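Local coordinates for CELL WALL surface anchor family protein (Streptococcus pneumoniae, PDB 2Y1V), which forms, as the major pilin, the repeating subunit of the pneumococcal pilus fibre and is thought to polymerise into its shaft, at residues A[47-52]-A[92-97]; A[10-15]-A[149-154]; A[52-57]-A[114-119]; A[20-25]-A[132-137]. One frame throughout, in Å; residues are numbered along the deposited sequence.

Interaction 1: residues A[47-52]-A[92-97]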
loop_
_atom_site.group_PDB
_atom_site.type_symbol
_atom_site.label_atom_id
_atom_site.label_comp_id
_atom_site.label_asym_id
_atom_site.label_seq_id
_atom_site.Cartn_x
_atom_site.Cartn_y
_atom_site.Cartn_z
ATOM N N GLU A 47 -23.984 5.267 27.515
ATOM C CA GLU A 47 -24.436 3.917 27.244
ATOM C C GLU A 47 -24.385 3.582 25.752
ATOM O O GLU A 47 -24.967 4.280 24.923
ATOM C CB GLU A 47 -25.843 3.686 27.792
ATOM C CG GLU A 47 -26.324 2.251 27.597
ATOM C CD GLU A 47 -27.633 1.990 28.295
ATOM O OE1 GLU A 47 -28.161 2.940 28.910
ATOM O OE2 GLU A 47 -28.128 0.841 28.231
ATOM N N ILE A 48 -23.701 2.489 25.437
ATOM C CA ILE A 48 -23.481 2.069 24.054
ATOM C C ILE A 48 -24.120 0.727 23.704
ATOM O O ILE A 48 -24.188 -0.188 24.520
ATOM C CB ILE A 48 -21.981 1.963 23.747
ATOM C CG1 ILE A 48 -21.306 0.993 24.719
ATOM C CG2 ILE A 48 -21.321 3.335 23.846
ATOM C CD1 ILE A 48 -19.831 0.786 24.425
ATOM N N ALA A 49 -24.593 0.643 22.464
ATOM C CA ALA A 49 -25.140 -0.577 21.909
ATOM C C ALA A 49 -24.049 -1.324 21.167
ATOM O O ALA A 49 -22.975 -0.773 20.898
ATOM C CB ALA A 49 -26.263 -0.252 20.949
ATOM N N GLY A 50 -24.359 -2.566 20.803
ATOM C CA GLY A 50 -23.463 -3.389 20.016
ATOM C C GLY A 50 -22.348 -4.045 20.797
ATOM O O GLY A 50 -21.315 -4.371 20.227
ATOM N N VAL A 51 -22.541 -4.242 22.094
ATOM C CA VAL A 51 -21.592 -5.003 22.893
ATOM C C VAL A 51 -22.250 -6.335 23.244
ATOM O O VAL A 51 -23.401 -6.355 23.666
ATOM C CB VAL A 51 -21.179 -4.208 24.160
ATOM C CG1 VAL A 51 -20.393 -5.053 25.132
ATOM C CG2 VAL A 51 -20.387 -2.969 23.763
HETATM N N MSE A 52 -21.529 -7.445 23.045
HETATM C CA MSE A 52 -22.075 -8.788 23.312
HETATM C C MSE A 52 -21.813 -9.288 24.729
HETATM O O MSE A 52 -20.670 -9.253 25.223
HETATM C CB MSE A 52 -21.515 -9.821 22.328
HETATM C CG MSE A 52 -22.008 -11.250 22.603
HETATM SE SE MSE A 52 -23.834 -11.535 21.925
HETATM C CE MSE A 52 -23.384 -12.129 20.104
ATOM N N LYS A 92 -26.518 -12.000 24.329
ATOM C CA LYS A 92 -27.243 -10.958 23.639
ATOM C C LYS A 92 -26.374 -9.703 23.500
ATOM O O LYS A 92 -25.574 -9.403 24.374
ATOM C CB LYS A 92 -28.529 -10.646 24.409
ATOM C CG LYS A 92 -29.574 -9.883 23.622
ATOM C CD LYS A 92 -30.830 -9.652 24.431
ATOM C CE LYS A 92 -31.860 -8.871 23.588
ATOM N NZ LYS A 92 -33.105 -8.548 24.350
ATOM N N LEU A 93 -26.530 -8.993 22.389
ATOM C CA LEU A 93 -25.861 -7.720 22.135
ATOM C C LEU A 93 -26.667 -6.566 22.739
ATOM O O LEU A 93 -27.889 -6.527 22.607
ATOM C CB LEU A 93 -25.781 -7.470 20.635
ATOM C CG LEU A 93 -24.832 -8.210 19.706
ATOM C CD1 LEU A 93 -25.098 -7.770 18.247
ATOM C CD2 LEU A 93 -23.402 -7.935 20.107
ATOM N N THR A 94 -25.993 -5.614 23.379
ATOM C CA THR A 94 -26.698 -4.485 23.950
ATOM C C THR A 94 -27.360 -3.667 22.833
ATOM O O THR A 94 -26.784 -3.476 21.763
ATOM C CB THR A 94 -25.758 -3.572 24.755
ATOM O OG1 THR A 94 -24.654 -3.185 23.934
ATOM C CG2 THR A 94 -25.228 -4.276 26.008
ATOM N N GLU A 95 -28.578 -3.209 23.070
ATOM C CA GLU A 95 -29.181 -2.210 22.193
ATOM C C GLU A 95 -28.992 -0.859 22.884
ATOM O O GLU A 95 -28.278 -0.779 23.889
ATOM C CB GLU A 95 -30.651 -2.537 21.899
ATOM C CG GLU A 95 -30.825 -3.925 21.239
ATOM C CD GLU A 95 -32.247 -4.228 20.744
ATOM O OE1 GLU A 95 -33.221 -3.586 21.204
ATOM O OE2 GLU A 95 -32.392 -5.134 19.891
ATOM N N ALA A 96 -29.604 0.197 22.363
ATOM C CA ALA A 96 -29.352 1.548 22.886
ATOM C C ALA A 96 -29.598 1.666 24.393
ATOM O O ALA A 96 -28.885 2.400 25.098
ATOM C CB ALA A 96 -30.154 2.589 22.124
ATOM N N GLU A 97 -30.594 0.932 24.885
ATOM C CA GLU A 97 -30.912 0.936 26.316
ATOM C C GLU A 97 -30.484 -0.358 27.033
ATOM O O GLU A 97 -30.966 -0.676 28.114
ATOM C CB GLU A 97 -32.398 1.253 26.535
ATOM C CG GLU A 97 -32.820 2.606 25.935
ATOM C CD GLU A 97 -34.226 3.038 26.334
ATOM O OE1 GLU A 97 -35.057 2.160 26.663
ATOM O OE2 GLU A 97 -34.498 4.261 26.323
#

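Interaction 2: residues A[10-15]-A[149-154]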
loop_
_atom_site.group_PDB
_atom_site.type_symbol
_atom_site.label_atom_id
_atom_site.label_comp_id
_atom_site.label_asym_id
_atom_site.label_seq_id
_atom_site.Cartn_x
_atom_site.Cartn_y
_atom_site.Cartn_z
ATOM N N THR A 10 -30.971 -6.603 33.069
ATOM C CA THR A 10 -30.602 -5.811 31.916
ATOM C C THR A 10 -29.188 -5.287 32.076
ATOM O O THR A 10 -28.836 -4.695 33.104
ATOM C CB THR A 10 -31.597 -4.663 31.653
ATOM O OG1 THR A 10 -32.904 -5.207 31.422
ATOM C CG2 THR A 10 -31.179 -3.869 30.440
ATOM N N VAL A 11 -28.365 -5.535 31.065
ATOM C CA VAL A 11 -26.983 -5.077 31.092
ATOM C C VAL A 11 -26.871 -3.761 30.340
ATOM O O VAL A 11 -27.246 -3.674 29.179
ATOM C CB VAL A 11 -26.057 -6.091 30.438
ATOM C CG1 VAL A 11 -24.619 -5.635 30.574
ATOM C CG2 VAL A 11 -26.251 -7.452 31.067
ATOM N N HIS A 12 -26.390 -2.729 31.015
ATOM C CA HIS A 12 -26.136 -1.469 30.354
ATOM C C HIS A 12 -24.639 -1.359 30.281
ATOM O O HIS A 12 -23.939 -1.483 31.282
ATOM C CB HIS A 12 -26.741 -0.297 31.128
ATOM C CG HIS A 12 -28.188 -0.481 31.465
ATOM N ND1 HIS A 12 -29.204 0.127 30.757
ATOM C CD2 HIS A 12 -28.789 -1.215 32.431
ATOM C CE1 HIS A 12 -30.369 -0.218 31.278
ATOM N NE2 HIS A 12 -30.145 -1.034 32.294
ATOM N N LYS A 13 -24.140 -1.164 29.079
ATOM C CA LYS A 13 -22.727 -1.114 28.878
ATOM C C LYS A 13 -22.363 0.350 28.906
ATOM O O LYS A 13 -22.844 1.135 28.091
ATOM C CB LYS A 13 -22.397 -1.721 27.532
ATOM C CG LYS A 13 -21.181 -2.573 27.551
ATOM C CD LYS A 13 -20.022 -1.786 28.012
ATOM C CE LYS A 13 -18.885 -2.700 28.300
ATOM N NZ LYS A 13 -17.726 -1.865 28.556
ATOM N N LEU A 14 -21.536 0.726 29.868
ATOM C CA LEU A 14 -21.146 2.110 30.008
ATOM C C LEU A 14 -19.756 2.370 29.437
ATOM O O LEU A 14 -18.833 1.582 29.628
ATOM C CB LEU A 14 -21.206 2.516 31.483
ATOM C CG LEU A 14 -22.510 3.127 32.014
ATOM C CD1 LEU A 14 -23.751 2.596 31.301
ATOM C CD2 LEU A 14 -22.616 2.962 33.536
ATOM N N LEU A 15 -19.624 3.483 28.729
ATOM C CA LEU A 15 -18.338 3.931 28.221
ATOM C C LEU A 15 -17.831 5.146 29.016
ATOM O O LEU A 15 -18.529 6.157 29.126
ATOM C CB LEU A 15 -18.500 4.314 26.756
ATOM C CG LEU A 15 -17.265 4.349 25.866
ATOM C CD1 LEU A 15 -17.729 4.741 24.501
ATOM C CD2 LEU A 15 -16.246 5.346 26.373
ATOM N N ASP A 149 -36.681 -7.231 38.558
ATOM C CA ASP A 149 -36.136 -6.735 37.294
ATOM C C ASP A 149 -34.858 -5.949 37.576
ATOM O O ASP A 149 -34.912 -4.771 37.932
ATOM C CB ASP A 149 -37.155 -5.847 36.565
ATOM C CG ASP A 149 -38.421 -6.606 36.161
ATOM O OD1 ASP A 149 -38.600 -7.766 36.592
ATOM O OD2 ASP A 149 -39.243 -6.047 35.411
ATOM N N ALA A 150 -33.711 -6.603 37.423
ATOM C CA ALA A 150 -32.449 -5.993 37.795
ATOM C C ALA A 150 -31.769 -5.285 36.632
ATOM O O ALA A 150 -32.090 -5.515 35.454
ATOM C CB ALA A 150 -31.517 -7.026 38.413
ATOM N N HIS A 151 -30.834 -4.415 36.982
ATOM C CA HIS A 151 -30.088 -3.636 36.022
ATOM C C HIS A 151 -28.658 -3.534 36.536
ATOM O O HIS A 151 -28.449 -3.268 37.727
ATOM C CB HIS A 151 -30.712 -2.245 35.883
ATOM C CG HIS A 151 -32.106 -2.256 35.326
ATOM N ND1 HIS A 151 -33.216 -2.552 36.092
ATOM C CD2 HIS A 151 -32.570 -1.993 34.082
ATOM C CE1 HIS A 151 -34.303 -2.473 35.344
ATOM N NE2 HIS A 151 -33.938 -2.136 34.119
ATOM N N VAL A 152 -27.691 -3.760 35.644
ATOM C CA VAL A 152 -26.260 -3.788 36.001
ATOM C C VAL A 152 -25.423 -2.873 35.087
ATOM O O VAL A 152 -25.825 -2.601 33.962
ATOM C CB VAL A 152 -25.717 -5.221 35.922
ATOM C CG1 VAL A 152 -26.274 -6.044 37.057
ATOM C CG2 VAL A 152 -26.077 -5.862 34.578
ATOM N N TYR A 153 -24.265 -2.401 35.547
ATOM C CA TYR A 153 -23.526 -1.394 34.766
ATOM C C TYR A 153 -22.016 -1.606 34.602
ATOM O O TYR A 153 -21.213 -0.902 35.240
ATOM C CB TYR A 153 -23.788 0.019 35.310
ATOM C CG TYR A 153 -25.248 0.405 35.306
ATOM C CD1 TYR A 153 -26.100 -0.039 36.309
ATOM C CD2 TYR A 153 -25.775 1.189 34.303
ATOM C CE1 TYR A 153 -27.425 0.290 36.323
ATOM C CE2 TYR A 153 -27.121 1.529 34.307
ATOM C CZ TYR A 153 -27.932 1.067 35.330
ATOM O OH TYR A 153 -29.259 1.376 35.371
ATOM N N PRO A 154 -21.632 -2.554 33.724
ATOM C CA PRO A 154 -20.264 -2.838 33.306
ATOM C C PRO A 154 -19.646 -1.650 32.597
ATOM O O PRO A 154 -20.348 -0.922 31.909
ATOM C CB PRO A 154 -20.435 -4.005 32.319
ATOM C CG PRO A 154 -21.871 -3.930 31.902
ATOM C CD PRO A 154 -22.568 -3.528 33.149
HETATM O O HOH W 1 -33.941 -5.628 33.734
#

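Interaction 3: residues A[52-57]-A[114-119]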
loop_
_atom_site.group_PDB
_atom_site.type_symbol
_atom_site.label_atom_id
_atom_site.label_comp_id
_atom_site.label_asym_id
_atom_site.label_seq_id
_atom_site.Cartn_x
_atom_site.Cartn_y
_atom_site.Cartn_z
HETATM N N MSE A 52 -21.529 -7.445 23.045
HETATM C CA MSE A 52 -22.075 -8.788 23.312
HETATM C C MSE A 52 -21.813 -9.288 24.729
HETATM O O MSE A 52 -20.670 -9.253 25.223
HETATM C CB MSE A 52 -21.515 -9.821 22.328
HETATM C CG MSE A 52 -22.008 -11.250 22.603
HETATM SE SE MSE A 52 -23.834 -11.535 21.925
HETATM C CE MSE A 52 -23.384 -12.129 20.104
ATOM N N PHE A 53 -22.872 -9.790 25.358
ATOM C CA PHE A 53 -22.808 -10.307 26.721
ATOM C C PHE A 53 -23.336 -11.728 26.798
ATOM O O PHE A 53 -24.369 -12.063 26.197
ATOM C CB PHE A 53 -23.552 -9.379 27.690
ATOM C CG PHE A 53 -22.720 -8.217 28.167
ATOM C CD1 PHE A 53 -21.832 -8.360 29.248
ATOM C CD2 PHE A 53 -22.796 -6.998 27.521
ATOM C CE1 PHE A 53 -21.054 -7.295 29.685
ATOM C CE2 PHE A 53 -22.038 -5.933 27.929
ATOM C CZ PHE A 53 -21.144 -6.077 29.020
ATOM N N VAL A 54 -22.614 -12.577 27.519
ATOM C CA VAL A 54 -22.975 -13.981 27.596
ATOM C C VAL A 54 -22.896 -14.439 29.028
ATOM O O VAL A 54 -22.057 -13.971 29.799
ATOM C CB VAL A 54 -22.100 -14.883 26.678
ATOM C CG1 VAL A 54 -20.722 -14.977 27.203
ATOM C CG2 VAL A 54 -22.684 -16.281 26.584
ATOM N N TRP A 55 -23.792 -15.352 29.377
ATOM C CA TRP A 55 -23.911 -15.818 30.744
ATOM C C TRP A 55 -23.150 -17.108 30.990
ATOM O O TRP A 55 -23.102 -18.005 30.145
ATOM C CB TRP A 55 -25.366 -16.054 31.090
ATOM C CG TRP A 55 -26.166 -14.831 31.302
ATOM C CD1 TRP A 55 -26.511 -13.907 30.369
ATOM C CD2 TRP A 55 -26.771 -14.413 32.530
ATOM N NE1 TRP A 55 -27.293 -12.935 30.938
ATOM C CE2 TRP A 55 -27.461 -13.220 32.268
ATOM C CE3 TRP A 55 -26.801 -14.938 33.825
ATOM C CZ2 TRP A 55 -28.163 -12.532 33.259
ATOM C CZ3 TRP A 55 -27.505 -14.265 34.797
ATOM C CH2 TRP A 55 -28.164 -13.075 34.518
ATOM N N THR A 56 -22.616 -17.193 32.200
ATOM C CA THR A 56 -21.764 -18.272 32.642
ATOM C C THR A 56 -22.229 -18.705 34.028
ATOM O O THR A 56 -22.934 -17.967 34.713
ATOM C CB THR A 56 -20.329 -17.714 32.726
ATOM O OG1 THR A 56 -19.656 -17.937 31.474
ATOM C CG2 THR A 56 -19.554 -18.314 33.860
ATOM N N ASN A 57 -21.855 -19.903 34.454
ATOM C CA ASN A 57 -22.053 -20.259 35.850
ATOM C C ASN A 57 -20.808 -19.827 36.621
ATOM O O ASN A 57 -19.888 -19.283 36.025
ATOM C CB ASN A 57 -22.311 -21.750 35.996
ATOM C CG ASN A 57 -21.081 -22.580 35.715
ATOM O OD1 ASN A 57 -19.949 -22.101 35.859
ATOM N ND2 ASN A 57 -21.292 -23.846 35.336
ATOM N N TYR A 114 -20.078 -12.243 30.859
ATOM C CA TYR A 114 -18.861 -11.750 30.232
ATOM C C TYR A 114 -19.134 -10.881 29.018
ATOM O O TYR A 114 -20.166 -11.019 28.348
ATOM C CB TYR A 114 -17.992 -12.919 29.786
ATOM C CG TYR A 114 -17.303 -13.612 30.925
ATOM C CD1 TYR A 114 -17.981 -14.538 31.706
ATOM C CD2 TYR A 114 -15.966 -13.350 31.218
ATOM C CE1 TYR A 114 -17.359 -15.168 32.747
ATOM C CE2 TYR A 114 -15.337 -13.983 32.257
ATOM C CZ TYR A 114 -16.042 -14.887 33.026
ATOM O OH TYR A 114 -15.421 -15.529 34.071
ATOM N N GLU A 115 -18.194 -9.977 28.746
ATOM C CA GLU A 115 -18.202 -9.226 27.509
ATOM C C GLU A 115 -17.363 -10.020 26.520
ATOM O O GLU A 115 -16.256 -10.487 26.850
ATOM C CB GLU A 115 -17.621 -7.829 27.706
ATOM C CG GLU A 115 -17.667 -6.943 26.449
ATOM C CD GLU A 115 -17.106 -5.537 26.680
ATOM O OE1 GLU A 115 -17.263 -4.984 27.794
ATOM O OE2 GLU A 115 -16.506 -4.985 25.736
ATOM N N ILE A 116 -17.887 -10.193 25.311
ATOM C CA ILE A 116 -17.122 -10.902 24.289
ATOM C C ILE A 116 -16.757 -9.996 23.130
ATOM O O ILE A 116 -17.495 -9.878 22.139
ATOM C CB ILE A 116 -17.819 -12.193 23.851
ATOM C CG1 ILE A 116 -18.043 -13.057 25.096
ATOM C CG2 ILE A 116 -16.961 -12.934 22.839
ATOM C CD1 ILE A 116 -18.866 -14.290 24.853
ATOM N N HIS A 117 -15.608 -9.340 23.300
ATOM C CA HIS A 117 -15.110 -8.321 22.385
ATOM C C HIS A 117 -15.142 -8.862 20.976
ATOM O O HIS A 117 -15.434 -8.158 20.028
ATOM C CB HIS A 117 -13.664 -7.977 22.728
ATOM C CG HIS A 117 -13.502 -7.150 23.965
ATOM N ND1 HIS A 117 -13.071 -7.679 25.162
ATOM C CD2 HIS A 117 -13.683 -5.826 24.186
ATOM C CE1 HIS A 117 -13.015 -6.722 26.075
ATOM N NE2 HIS A 117 -13.372 -5.587 25.507
ATOM N N SER A 118 -14.821 -10.137 20.869
ATOM C CA SER A 118 -14.652 -10.780 19.606
ATOM C C SER A 118 -15.964 -10.988 18.844
ATOM O O SER A 118 -15.935 -11.360 17.685
ATOM C CB SER A 118 -13.965 -12.125 19.840
ATOM O OG SER A 118 -13.345 -12.553 18.643
ATOM N N LEU A 119 -17.098 -10.739 19.495
ATOM C CA LEU A 119 -18.428 -10.937 18.890
ATOM C C LEU A 119 -19.329 -9.695 18.971
ATOM O O LEU A 119 -20.550 -9.783 18.965
ATOM C CB LEU A 119 -19.133 -12.099 19.583
ATOM C CG LEU A 119 -18.578 -13.523 19.477
ATOM C CD1 LEU A 119 -19.380 -14.424 20.407
ATOM C CD2 LEU A 119 -18.642 -14.062 18.045
#

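Interaction 4: residues A[20-25]-A[132-137]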
loop_
_atom_site.group_PDB
_atom_site.type_symbol
_atom_site.label_atom_id
_atom_site.label_comp_id
_atom_site.label_asym_id
_atom_site.label_seq_id
_atom_site.Cartn_x
_atom_site.Cartn_y
_atom_site.Cartn_z
ATOM N N ASP A 20 -11.791 7.618 33.073
ATOM C CA ASP A 20 -12.104 7.305 34.460
ATOM C C ASP A 20 -13.319 6.394 34.669
ATOM O O ASP A 20 -14.458 6.840 34.690
ATOM C CB ASP A 20 -12.234 8.591 35.278
ATOM C CG ASP A 20 -11.617 8.462 36.649
ATOM O OD1 ASP A 20 -11.208 7.334 37.005
ATOM O OD2 ASP A 20 -11.535 9.487 37.362
HETATM N N MSE A 21 -13.048 5.113 34.848
HETATM C CA MSE A 21 -14.096 4.173 35.173
HETATM C C MSE A 21 -14.313 4.156 36.670
HETATM O O MSE A 21 -15.448 4.095 37.127
HETATM C CB MSE A 21 -13.748 2.790 34.648
HETATM C CG MSE A 21 -13.726 2.773 33.146
HETATM SE SE MSE A 21 -13.385 1.023 32.415
HETATM C CE MSE A 21 -11.528 0.771 32.997
ATOM N N ASP A 22 -13.223 4.220 37.428
ATOM C CA ASP A 22 -13.321 4.328 38.873
ATOM C C ASP A 22 -14.317 5.425 39.254
ATOM O O ASP A 22 -15.137 5.229 40.141
ATOM C CB ASP A 22 -11.943 4.567 39.503
ATOM C CG ASP A 22 -11.052 3.333 39.440
ATOM O OD1 ASP A 22 -11.599 2.214 39.437
ATOM O OD2 ASP A 22 -9.807 3.465 39.401
ATOM N N LYS A 23 -14.265 6.562 38.567
ATOM C CA LYS A 23 -15.194 7.670 38.837
ATOM C C LYS A 23 -16.637 7.288 38.531
ATOM O O LYS A 23 -17.567 7.778 39.180
ATOM C CB LYS A 23 -14.821 8.925 38.035
ATOM C CG LYS A 23 -15.773 10.117 38.253
ATOM C CD LYS A 23 -15.526 11.233 37.248
ATOM C CE LYS A 23 -16.181 12.537 37.687
ATOM N NZ LYS A 23 -15.430 13.233 38.786
ATOM N N ILE A 24 -16.832 6.443 37.523
ATOM C CA ILE A 24 -18.170 5.960 37.228
ATOM C C ILE A 24 -18.655 5.155 38.420
ATOM O O ILE A 24 -19.780 5.339 38.892
ATOM C CB ILE A 24 -18.212 5.076 35.972
ATOM C CG1 ILE A 24 -17.994 5.920 34.717
ATOM C CG2 ILE A 24 -19.548 4.374 35.879
ATOM C CD1 ILE A 24 -17.965 5.116 33.450
ATOM N N ALA A 25 -17.795 4.267 38.908
ATOM C CA ALA A 25 -18.126 3.457 40.070
ATOM C C ALA A 25 -18.390 4.344 41.287
ATOM O O ALA A 25 -19.294 4.060 42.069
ATOM C CB ALA A 25 -17.020 2.453 40.360
ATOM N N GLY A 132 -10.264 -1.146 27.736
ATOM C CA GLY A 132 -10.326 -1.575 29.139
ATOM C C GLY A 132 -11.737 -1.751 29.668
ATOM O O GLY A 132 -12.696 -1.219 29.111
ATOM N N SER A 133 -11.865 -2.512 30.745
ATOM C CA SER A 133 -13.170 -2.816 31.290
ATOM C C SER A 133 -13.162 -2.848 32.804
ATOM O O SER A 133 -12.238 -3.364 33.426
ATOM C CB SER A 133 -13.661 -4.156 30.759
ATOM O OG SER A 133 -12.813 -5.199 31.191
ATOM N N LYS A 134 -14.202 -2.286 33.399
ATOM C CA LYS A 134 -14.357 -2.376 34.831
ATOM C C LYS A 134 -15.678 -3.076 35.134
ATOM O O LYS A 134 -16.690 -2.853 34.449
ATOM C CB LYS A 134 -14.281 -0.984 35.478
ATOM C CG LYS A 134 -14.338 -1.019 36.998
ATOM C CD LYS A 134 -14.067 0.352 37.650
ATOM C CE LYS A 134 -14.207 0.302 39.193
ATOM N NZ LYS A 134 -13.274 -0.676 39.824
ATOM N N ALA A 135 -15.655 -3.924 36.153
ATOM C CA ALA A 135 -16.822 -4.683 36.576
ATOM C C ALA A 135 -17.298 -5.652 35.484
ATOM O O ALA A 135 -18.494 -5.872 35.316
ATOM C CB ALA A 135 -17.947 -3.749 37.005
ATOM N N VAL A 136 -16.340 -6.196 34.741
ATOM C CA VAL A 136 -16.568 -7.305 33.817
ATOM C C VAL A 136 -15.535 -8.347 34.225
ATOM O O VAL A 136 -14.371 -8.014 34.395
ATOM C CB VAL A 136 -16.315 -6.915 32.323
ATOM C CG1 VAL A 136 -16.471 -8.115 31.419
ATOM C CG2 VAL A 136 -17.237 -5.805 31.874
ATOM N N PRO A 137 -15.956 -9.608 34.404
ATOM C CA PRO A 137 -17.333 -10.060 34.240
ATOM C C PRO A 137 -18.236 -9.625 35.388
ATOM O O PRO A 137 -17.793 -9.487 36.533
ATOM C CB PRO A 137 -17.202 -11.580 34.259
ATOM C CG PRO A 137 -16.013 -11.835 35.145
ATOM C CD PRO A 137 -15.054 -10.705 34.820
HETATM O O HOH W 2 -11.528 -0.393 41.452
#

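Interaction 1: residues A[47-52]-A[92-97]
Thr94 meets the loop around Gly50 with both its backbone and its hydroxyl. Its N donates to Val51 O at 2.7 Å, and its O accepts a nearly straight bond from Gly50 N at 2.8 Å. The hydroxyl is used twice. Thr94 OG1 donates to Ile48 O at 3.1 Å, in the carbonyl plane and on a lone pair, and accepts from Val51 N at 3.0 Å. The first torsion explains this, since chi1 of 54° sets OG1 between the residue's own N and carbonyl carbon and turns it to the loop. Four bonds on one residue fix the path of 48-51 where Gly50 takes a positive phi.

At one end the packing is apolar: Leu93 CD2 lies against Met52 CB at 3.5 Å, and the two side chains pass at an oblique angle. Met52 is a selenomethionine. The bends at chi2 and chi3 bring SE onto the Lys92 backbone, 3.5 Å from Lys92 C. In the middle, Ala49 CB packs on the backbone of Glu95, 3.4 Å from Glu95 C.

At the charged end, the extended Glu47 side chain runs alongside the backbone of Ala96 and Glu97. Its OE2 is hydrogen-bonded to His12 rather than to either segment.

Met52 and Leu93 form an antiparallel non-hydrogen-bonded pair. Beyond it, 48-51 links strand 45-47 of one sheet to strand 52-57 of another, and 94-97 likewise leads to strand 99-102. The arrangement is that of two neighbouring chains passing from one sheet to the other, as in a beta-sandwich.

Interaction 2: residues A[10-15]-A[149-154]
Val11 and Pro154 form the apolar centre. Val11 CG1 touches Pro154 CG at 3.5 Å, with the valine branch crossing the proline at about a right angle. Val11 CG2 meets Val152 CG2 at 3.9 Å on the same face. Phe53 of strand 52-57 and Ile138 of strand 138-142 close over this group.

Across the sheet lies an aromatic cluster of His12, His151 and Tyr153. The His12 and Tyr153 rings are almost parallel, with planes 11° apart, but they are slid so far that they barely overlap. Tyr153 OH lies over one face of the His12 ring and accepts a hydrogen bond from Val38 N. Both rings branch anti to their own carbonyl carbon, with chi1 of -52° for His12 and -58° for Tyr153, which sets the two rings side by side. His151 meets His12 rim to rim, His151 CD2 being 3.2 Å from His12 NE2. His12 ND1 is hydrogen-bonded to Glu47. Leu14 CD2 packs on Tyr153 CB at 3.6 Å.

The strands run parallel, in the pairing of strand 8-16 with strand 149-167. Such a parallel pair brings Lys13 near Asn156, and Lys13 NZ is covalently joined to Asn156 CG. This is the intramolecular isopeptide bond of the first pilin domain.

Backbone bonds follow the whole length. Val152 N reaches Thr10 O at 2.9 Å, His12 N reaches Val152 O at 3.0 Å, and Leu14 N reaches Pro154 O at 2.9 Å. Thr10 N also bonds to Ala150 O. At this edge a water bridges Thr10 OG1 and Ala150 O.

Interaction 3: residues A[52-57]-A[114-119]
Phe53 has chi1 of -84°, which points CG away from its own carbonyl carbon and swings the ring across to Glu115. One ring face covers Glu115 CA, and Phe53 CE1 lies 4.0 Å from Glu115 CB. Thr56 OG1 is likewise directed away from its own carbonyl carbon (chi1 -92°). It sits 3.8 Å from Tyr114 CD1, beside the ring at a slant. No partner for this buried hydroxyl is present in the model. Tyr114 OH is held by Asn60.

Strands 52-57 and 109-115 are the two inner strands of a four-stranded antiparallel sheet, consistent with one half of a beta-sandwich. Val54 and Tyr114 form a hydrogen-bonded pair: Val54 N gives to Tyr114 O at 3.0 Å, and Tyr114 N to Val54 O at 2.8 Å. Beyond the non-hydrogen-bonded pair of Phe53 and Glu115, Ile116 N donates to Met52 O at 2.9 Å.

Val54 and Tyr114 share a face, with Val54 CG1 4.3 Å from Tyr114 CB. Farther on, Met52 CB approaches Leu119 O at 3.5 Å, where the chain turns. On the other face, Glu115 reaches the isopeptide-bonded Lys13; in related pilin domains such an acidic residue is thought to assist bond formation.

Interaction 4: residues A[20-25]-A[132-137]
The chain entering helix 22-28 and the beginning of that helix rest on the end of strand 129-134, at the surface of the first pilin domain. Met21 and Lys134 carry the contact. Their side chains slide past each other in opposite directions, each lying along the other. Met21 is a selenomethionine, and its SE reaches over the strand backbone to 3.5 Å from Lys134 N and 3.8 Å from Lys134 CB. Its chain is straight at chi2 and bends at chi3, which lays CE along the backbone of Ser133.

Lys134 returns the approach. The chain stands off the strand with CG opposite its own N (chi1 -176°), and stays extended until it turns at chi4. Its CE touches Ala25 CB at 3.7 Å, one helical turn on from Met21. Ala25 N bonds to Met21 O at 3.0 Å, which fixes the spacing of the two.

The polar end is a salt bridge between Asp22 OD1 and Lys134 NZ, fairly long at 3.4 Å. The two side chains meet at about a right angle. A water modelled between the same two atoms is a doubtful bridge. No direct hydrogen bond joins the segments.

Ile24 of the helix packs on Leu14 and Ala16 of strand 8-16. The arrangement is a short helix laid on the rim of a beta-sheet, held by aliphatic chain packing and one surface ion pair.

All four contacts lie in the N-terminal part of the elongated chain, with centres 10 to 16 Å apart. Interactions 1 and 3 share Met52 and the sheet of strands 91-93, 52-57 and 109-115, and their segments alternate along the chain. Interaction 2 joins the two ends of this region, and the segments of the other three lie between its own. Interactions 2 and 4 meet at the other sheet, where strands 149-167 and 129-134 are neighbours. Phe53 of interaction 3 packs on Lys13, Val11 and Pro154 of interaction 2, joining the sheets. The isopeptide-bonded Lys13 sits between them, consistent with a covalently stabilised pilin domain.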